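PDB 2GLF: probable M18-family aminopeptidase 1 from Thermotoga maritima, which probably acts as a metal-dependent aminopeptidase of the M18 family, removing residues from the amino ends of peptides at a two-metal centre. Local coordinates for the interface of chains A and B. Numbering follows the deposited sequence. Chains: chain A/B, Probable M18-family aminopeptidase 1.

The interface of chains A and B. Residues chain A 238-239; chain B 188-189, 191, 204-205, 208.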
loop_
_atom_site.group_PDB
_atom_site.type_symbol
_atom_site.label_atom_id
_atom_site.label_comp_id
_atom_site.label_asym_id
_atom_site.label_seq_id
_atom_site.Cartn_x
_atom_site.Cartn_y
_atom_site.Cartn_z
HETATM N N MSE A 238 -43.689 -14.609 -14.103
HETATM C CA MSE A 238 -44.665 -15.687 -14.124
HETATM C C MSE A 238 -46.084 -15.139 -14.137
HETATM O O MSE A 238 -46.957 -15.696 -14.797
HETATM C CB MSE A 238 -44.487 -16.605 -12.911
HETATM C CG MSE A 238 -43.405 -17.667 -13.071
HETATM SE SE MSE A 238 -43.709 -18.876 -14.580
HETATM C CE MSE A 238 -45.448 -19.558 -14.075
ATOM N N ASP A 239 -46.333 -14.059 -13.403
ATOM C CA ASP A 239 -47.675 -13.490 -13.409
ATOM C C ASP A 239 -47.790 -12.385 -14.450
ATOM O O ASP A 239 -48.717 -11.584 -14.412
ATOM C CB ASP A 239 -48.070 -12.949 -12.026
ATOM C CG ASP A 239 -47.027 -12.024 -11.432
ATOM O OD1 ASP A 239 -46.395 -11.261 -12.193
ATOM O OD2 ASP A 239 -46.853 -12.058 -10.190
ATOM N N ALA B 188 -39.839 -13.236 -10.498
ATOM C CA ALA B 188 -40.902 -14.157 -10.876
ATOM C C ALA B 188 -42.340 -13.686 -10.638
ATOM O O ALA B 188 -43.256 -14.219 -11.273
ATOM C CB ALA B 188 -40.679 -15.504 -10.180
ATOM N N GLY B 189 -42.555 -12.695 -9.764
ATOM C CA GLY B 189 -43.923 -12.278 -9.495
ATOM C C GLY B 189 -44.370 -10.840 -9.283
ATOM O O GLY B 189 -44.980 -10.246 -10.170
ATOM N N ILE B 191 -46.891 -9.504 -7.964
ATOM C CA ILE B 191 -48.325 -9.340 -7.670
ATOM C C ILE B 191 -48.741 -10.165 -6.457
ATOM O O ILE B 191 -48.728 -11.393 -6.509
ATOM C CB ILE B 191 -49.236 -9.789 -8.833
ATOM C CG1 ILE B 191 -49.265 -8.738 -9.940
ATOM C CG2 ILE B 191 -50.645 -10.006 -8.318
ATOM C CD1 ILE B 191 -50.185 -9.104 -11.098
ATOM N N ASN B 204 -48.850 -16.584 -4.599
ATOM C CA ASN B 204 -49.527 -16.319 -5.856
ATOM C C ASN B 204 -48.816 -16.976 -7.043
ATOM O O ASN B 204 -49.465 -17.502 -7.954
ATOM C CB ASN B 204 -49.609 -14.815 -6.080
ATOM C CG ASN B 204 -50.417 -14.465 -7.294
ATOM O OD1 ASN B 204 -51.611 -14.736 -7.349
ATOM N ND2 ASN B 204 -49.770 -13.871 -8.284
ATOM N N VAL B 205 -47.486 -16.933 -7.047
ATOM C CA VAL B 205 -46.729 -17.548 -8.133
ATOM C C VAL B 205 -46.909 -19.065 -8.121
ATOM O O VAL B 205 -47.029 -19.691 -9.179
ATOM C CB VAL B 205 -45.231 -17.195 -8.042
ATOM C CG1 VAL B 205 -44.388 -18.250 -8.754
ATOM C CG2 VAL B 205 -44.997 -15.832 -8.681
ATOM N N ILE B 208 -50.203 -19.882 -9.569
ATOM C CA ILE B 208 -50.210 -19.838 -11.029
ATOM C C ILE B 208 -49.562 -21.099 -11.595
ATOM O O ILE B 208 -50.065 -21.685 -12.553
ATOM C CB ILE B 208 -49.452 -18.587 -11.570
ATOM C CG1 ILE B 208 -50.102 -17.308 -11.044
ATOM C CG2 ILE B 208 -49.483 -18.578 -13.093
ATOM C CD1 ILE B 208 -49.341 -16.045 -11.375
#
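The backbone of A:Met238 and the side chain of A:Asp239, neighbours in a loop of chain A, pack against B:Ala188, B:Gly189 and B:Ile191, in a loop stretch of chain B, and against B:Ile208 on one face of helix 200-213. The patch is part of a two-fold symmetric interface between identical subunits, so its twin recurs with the chains exchanged.

Backbone polar contact comes first: the amide N of A:Met238 donates to the carbonyl O of B:Ala188 at 2.9 Å, reaching it from above the carbonyl plane. This selenomethionine is poorly ordered, and the bond should be read with that in mind.

Around the carboxylate the polar geometry is less certain. A chi1 of 51° leaves CG of A:Asp239 flanked by both its amide nitrogen and its carbonyl carbon, turning the carboxylate towards B:Gly189 and B:Ile191. The amide N of B:Ile191 makes a weak hydrogen bond to OD2 at 3.4 Å. The close approach of both carboxylate oxygens to the carbonyl O of B:Gly189 is a doubtful part of the model. Glycine suits its place, since CG of A:Asp239 lies 3.7 Å from CA of B:Gly189, where a side chain would probably be in the way. Were A:Asp239 replaced by a glycine, the B:Ile191 amide would probably lose its weak acceptor and B:Ile208 the methylene it packs on.

Apolar packing completes the patch. B:Ile208 suits the helix face because its long branch reaches across to the aspartate's methylene: CD1 lies 3.4 Å from CB of A:Asp239.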